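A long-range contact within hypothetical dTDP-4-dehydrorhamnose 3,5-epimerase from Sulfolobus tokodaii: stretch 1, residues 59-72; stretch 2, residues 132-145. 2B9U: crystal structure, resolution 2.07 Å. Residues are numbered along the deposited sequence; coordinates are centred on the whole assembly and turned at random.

Stretch 1, residues 59-72: GLHYQRTPKEQGKI
Stretch 2 (132-145) ITHNEYSPPHERCI

The two stretches pair as antiparallel strands at both ends, with polar side chains bonding to the backbone of the loops between. The axes of strands 59-63 and 142-144 cross at 147° and approach to 4.8 Å. His 61 faces Cys 144, Tyr 62 faces Arg 143 and Gln 63 faces Glu 142, with CA-CA distances of 4.6, 5.5 and 4.5 Å. Tyr 62 N donates to Arg 143 O (3.1 Å), and Arg 143 N to Tyr 62 O (2.9 Å). Leu 60 and Ile 145 repeat this, N to O, at 3.1 Å each way. A cis peptide precedes Leu 60. Arg 64 N donates to His 141 O (2.8 Å), extending the ladder past the strand.

At the other end, Lys 71 pairs antiparallel with Ile 132, CA to CA 4.8 Å. Thr 133 N donates to Gly 70 O (2.9 Å); the return bond, Gly 70 N to Thr 133 O, is weak (3.3 Å).

Gln 63 (chi1 -98°, chi2 t) uses its whole amide: OE1 accepts from Ser 138 N (2.8 Å), while NE2 donates to Glu 136 O (2.9 Å) and Lys 67 O (2.8 Å). Asn 135 (chi1 m) donates from ND2 to Glu 68 O (3.0 Å).

Lys 67 (chi1 m, chi2 m) lays CG over the His 141 ring, 3.4 Å from its centroid. Arg 64 NH2 lies over the opposite face. Tyr 62 (chi1 p) sets a ring face against Arg 143 CB, CE2 to CB 3.5 Å.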

# COMPACT_ATOMS: atom_id res chain seq x y z
N GLY A 59 -17.55 -6.58 5.86
CA GLY A 59 -17.94 -7.35 4.67
C GLY A 59 -19.42 -7.70 4.65
O GLY A 59 -20.16 -7.32 5.55
N LEU A 60 -19.86 -8.46 3.65
CA LEU A 60 -19.01 -8.95 2.57
C LEU A 60 -19.32 -8.12 1.32
O LEU A 60 -20.42 -8.20 0.76
CB LEU A 60 -19.25 -10.45 2.33
CG LEU A 60 -19.33 -11.39 3.55
CD1 LEU A 60 -19.69 -12.84 3.17
CD2 LEU A 60 -18.04 -11.37 4.33
N HIS A 61 -18.36 -7.29 0.91
CA HIS A 61 -18.61 -6.24 -0.07
C HIS A 61 -18.18 -6.56 -1.49
O HIS A 61 -17.17 -7.25 -1.70
CB HIS A 61 -17.91 -4.95 0.34
CG HIS A 61 -18.23 -4.49 1.72
ND1 HIS A 61 -17.26 -4.06 2.60
CD2 HIS A 61 -19.41 -4.39 2.37
CE1 HIS A 61 -17.83 -3.70 3.73
NE2 HIS A 61 -19.14 -3.89 3.62
N TYR A 62 -18.94 -6.04 -2.44
CA TYR A 62 -18.60 -6.07 -3.87
C TYR A 62 -19.28 -4.88 -4.58
O TYR A 62 -20.29 -4.36 -4.11
CB TYR A 62 -19.00 -7.41 -4.52
CG TYR A 62 -20.43 -7.82 -4.29
CD1 TYR A 62 -20.83 -8.36 -3.06
CD2 TYR A 62 -21.39 -7.69 -5.29
CE1 TYR A 62 -22.14 -8.74 -2.83
CE2 TYR A 62 -22.72 -8.07 -5.06
CZ TYR A 62 -23.07 -8.60 -3.83
OH TYR A 62 -24.37 -8.98 -3.58
N GLN A 63 -18.70 -4.46 -5.70
CA GLN A 63 -19.36 -3.50 -6.58
C GLN A 63 -19.88 -4.23 -7.81
O GLN A 63 -19.17 -5.03 -8.41
CB GLN A 63 -18.41 -2.36 -6.96
CG GLN A 63 -18.61 -1.10 -6.10
CD GLN A 63 -17.55 -0.02 -6.27
OE1 GLN A 63 -17.33 0.78 -5.35
NE2 GLN A 63 -16.88 0.02 -7.43
N ARG A 64 -21.14 -3.98 -8.16
CA ARG A 64 -21.74 -4.65 -9.31
C ARG A 64 -21.25 -4.07 -10.64
O ARG A 64 -20.77 -2.94 -10.69
CB ARG A 64 -23.29 -4.64 -9.22
CG ARG A 64 -23.89 -3.28 -8.92
CD ARG A 64 -25.40 -3.24 -9.09
NE ARG A 64 -25.92 -1.87 -9.00
CZ ARG A 64 -25.87 -0.96 -9.98
NH1 ARG A 64 -25.33 -1.25 -11.16
NH2 ARG A 64 -26.38 0.25 -9.77
N THR A 65 -21.36 -4.88 -11.69
CA THR A 65 -21.09 -4.46 -13.07
C THR A 65 -21.91 -3.19 -13.40
O THR A 65 -23.08 -3.10 -13.02
CB THR A 65 -21.37 -5.67 -14.00
OG1 THR A 65 -20.14 -6.39 -14.21
CG2 THR A 65 -21.96 -5.27 -15.34
N PRO A 66 -21.32 -2.20 -14.10
CA PRO A 66 -20.04 -2.07 -14.80
C PRO A 66 -18.96 -1.40 -13.96
O PRO A 66 -18.03 -0.79 -14.51
CB PRO A 66 -20.40 -1.14 -15.96
CG PRO A 66 -21.40 -0.19 -15.36
CD PRO A 66 -22.11 -0.95 -14.24
N LYS A 67 -19.09 -1.50 -12.64
CA LYS A 67 -18.14 -0.91 -11.70
C LYS A 67 -17.58 -1.98 -10.76
O LYS A 67 -17.29 -1.71 -9.59
CB LYS A 67 -18.81 0.22 -10.91
CG LYS A 67 -19.16 1.45 -11.75
CD LYS A 67 -17.94 2.28 -12.07
CE LYS A 67 -18.28 3.41 -13.04
NZ LYS A 67 -17.11 4.35 -13.23
N GLU A 68 -17.43 -3.18 -11.29
CA GLU A 68 -16.85 -4.31 -10.57
C GLU A 68 -15.36 -4.08 -10.25
O GLU A 68 -14.66 -3.36 -10.96
CB GLU A 68 -17.06 -5.61 -11.36
CG GLU A 68 -16.20 -5.79 -12.63
CD GLU A 68 -16.58 -4.86 -13.79
OE1 GLU A 68 -17.68 -4.25 -13.78
OE2 GLU A 68 -15.75 -4.73 -14.72
N GLN A 69 -14.90 -4.70 -9.17
CA GLN A 69 -13.55 -4.48 -8.69
C GLN A 69 -12.85 -5.80 -8.41
O GLN A 69 -13.46 -6.73 -7.89
CB GLN A 69 -13.57 -3.62 -7.42
CG GLN A 69 -14.02 -2.18 -7.60
CD GLN A 69 -14.17 -1.42 -6.28
OE1 GLN A 69 -13.78 -0.25 -6.18
NE2 GLN A 69 -14.74 -2.07 -5.28
N GLY A 70 -11.57 -5.87 -8.76
CA GLY A 70 -10.67 -6.85 -8.20
C GLY A 70 -9.97 -6.24 -7.00
O GLY A 70 -9.92 -5.02 -6.87
N LYS A 71 -9.46 -7.09 -6.11
CA LYS A 71 -8.86 -6.66 -4.83
C LYS A 71 -7.65 -7.52 -4.47
O LYS A 71 -7.71 -8.76 -4.53
CB LYS A 71 -9.91 -6.74 -3.70
CG LYS A 71 -11.11 -5.78 -3.89
CD LYS A 71 -12.13 -5.96 -2.80
CE LYS A 71 -13.48 -5.36 -3.22
NZ LYS A 71 -14.60 -5.80 -2.31
N ILE A 72 -6.56 -6.86 -4.11
CA ILE A 72 -5.40 -7.51 -3.51
C ILE A 72 -5.34 -7.04 -2.07
O ILE A 72 -5.20 -5.85 -1.79
CB ILE A 72 -4.06 -7.13 -4.22
CG1 ILE A 72 -4.20 -7.23 -5.75
CG2 ILE A 72 -2.93 -8.00 -3.71
CD1 ILE A 72 -3.03 -6.60 -6.50
N ILE A 132 -6.85 -1.91 -5.21
CA ILE A 132 -8.12 -2.06 -5.94
C ILE A 132 -7.89 -1.91 -7.44
O ILE A 132 -7.23 -0.96 -7.89
CB ILE A 132 -9.23 -1.10 -5.39
CG1 ILE A 132 -9.61 -1.51 -3.97
CG2 ILE A 132 -10.52 -1.08 -6.26
CD1 ILE A 132 -10.16 -0.38 -3.14
N THR A 133 -8.40 -2.88 -8.20
CA THR A 133 -8.25 -2.90 -9.65
C THR A 133 -9.62 -2.73 -10.29
O THR A 133 -10.65 -2.79 -9.61
CB THR A 133 -7.58 -4.20 -10.17
OG1 THR A 133 -8.51 -5.29 -10.07
CG2 THR A 133 -6.29 -4.54 -9.37
N HIS A 134 -9.62 -2.47 -11.60
CA HIS A 134 -10.83 -2.40 -12.46
C HIS A 134 -11.58 -1.08 -12.40
O HIS A 134 -11.66 -0.37 -13.41
CB HIS A 134 -11.79 -3.58 -12.21
CG HIS A 134 -11.29 -4.89 -12.72
ND1 HIS A 134 -10.25 -5.57 -12.13
CD2 HIS A 134 -11.71 -5.66 -13.76
CE1 HIS A 134 -10.04 -6.70 -12.78
NE2 HIS A 134 -10.91 -6.78 -13.78
N ASN A 135 -12.12 -0.75 -11.24
CA ASN A 135 -12.96 0.43 -11.07
C ASN A 135 -12.86 1.01 -9.68
O ASN A 135 -12.74 0.28 -8.70
CB ASN A 135 -14.42 0.08 -11.34
CG ASN A 135 -14.69 -0.11 -12.80
OD1 ASN A 135 -14.50 0.81 -13.60
ND2 ASN A 135 -15.07 -1.32 -13.17
N GLU A 136 -12.92 2.34 -9.61
CA GLU A 136 -12.86 3.04 -8.34
C GLU A 136 -14.12 2.82 -7.50
O GLU A 136 -15.09 2.21 -7.94
CB GLU A 136 -12.63 4.53 -8.58
CG GLU A 136 -11.28 4.83 -9.20
CD GLU A 136 -11.03 6.31 -9.39
OE1 GLU A 136 -11.77 7.15 -8.80
OE2 GLU A 136 -10.08 6.64 -10.13
N TYR A 137 -14.05 3.31 -6.27
CA TYR A 137 -15.19 3.52 -5.40
C TYR A 137 -16.35 4.11 -6.18
O TYR A 137 -16.20 5.14 -6.86
CB TYR A 137 -14.76 4.50 -4.32
CG TYR A 137 -15.82 4.95 -3.33
CD1 TYR A 137 -16.62 4.03 -2.65
CD2 TYR A 137 -15.97 6.30 -3.03
CE1 TYR A 137 -17.57 4.46 -1.72
CE2 TYR A 137 -16.90 6.73 -2.09
CZ TYR A 137 -17.69 5.81 -1.44
OH TYR A 137 -18.63 6.24 -0.54
N SER A 138 -17.49 3.44 -6.10
CA SER A 138 -18.71 3.88 -6.78
C SER A 138 -19.92 3.44 -5.96
O SER A 138 -20.41 2.31 -6.13
CB SER A 138 -18.78 3.33 -8.21
OG SER A 138 -19.95 3.78 -8.89
N PRO A 139 -20.38 4.30 -5.04
CA PRO A 139 -21.55 4.06 -4.18
C PRO A 139 -22.83 3.55 -4.87
O PRO A 139 -23.49 2.66 -4.32
CB PRO A 139 -21.78 5.41 -3.51
CG PRO A 139 -20.44 6.04 -3.48
CD PRO A 139 -19.76 5.61 -4.75
N PRO A 140 -23.20 4.11 -6.06
CA PRO A 140 -24.40 3.56 -6.71
C PRO A 140 -24.34 2.06 -7.02
O PRO A 140 -25.38 1.41 -7.09
CB PRO A 140 -24.49 4.37 -8.01
CG PRO A 140 -23.78 5.66 -7.70
CD PRO A 140 -22.63 5.22 -6.84
N HIS A 141 -23.12 1.53 -7.17
CA HIS A 141 -22.91 0.13 -7.56
C HIS A 141 -22.52 -0.80 -6.39
O HIS A 141 -22.32 -2.00 -6.58
CB HIS A 141 -21.87 0.06 -8.67
CG HIS A 141 -22.20 0.90 -9.87
ND1 HIS A 141 -22.02 2.26 -9.89
CD2 HIS A 141 -22.71 0.56 -11.07
CE1 HIS A 141 -22.40 2.73 -11.07
NE2 HIS A 141 -22.83 1.72 -11.80
N GLU A 142 -22.40 -0.23 -5.19
CA GLU A 142 -22.05 -1.00 -3.99
C GLU A 142 -23.18 -1.95 -3.60
O GLU A 142 -24.35 -1.58 -3.62
CB GLU A 142 -21.71 -0.07 -2.82
CG GLU A 142 -20.27 0.46 -2.85
CD GLU A 142 -19.97 1.52 -1.77
OE1 GLU A 142 -20.88 2.33 -1.44
OE2 GLU A 142 -18.82 1.55 -1.27
N ARG A 143 -22.80 -3.18 -3.27
CA ARG A 143 -23.71 -4.21 -2.77
C ARG A 143 -22.98 -5.07 -1.72
O ARG A 143 -21.75 -5.11 -1.68
CB ARG A 143 -24.22 -5.11 -3.91
CG ARG A 143 -25.15 -4.45 -4.95
CD ARG A 143 -26.46 -3.90 -4.33
NE ARG A 143 -27.48 -3.58 -5.33
CZ ARG A 143 -27.49 -2.48 -6.08
NH1 ARG A 143 -26.52 -1.57 -5.98
NH2 ARG A 143 -28.47 -2.30 -6.96
N CYS A 144 -23.75 -5.77 -0.88
CA CYS A 144 -23.16 -6.69 0.09
C CYS A 144 -24.07 -7.86 0.40
O CYS A 144 -25.28 -7.82 0.16
CB CYS A 144 -22.77 -5.95 1.38
SG CYS A 144 -24.13 -5.10 2.18
N ILE A 145 -23.45 -8.92 0.92
CA ILE A 145 -24.18 -10.05 1.50
C ILE A 145 -23.74 -10.17 2.95
O ILE A 145 -22.63 -9.77 3.30
CB ILE A 145 -23.97 -11.37 0.71
CG1 ILE A 145 -22.50 -11.80 0.72
CG2 ILE A 145 -24.49 -11.21 -0.74
CD1 ILE A 145 -22.27 -13.27 0.44
O HOH W 1 -14.47 -2.67 -15.94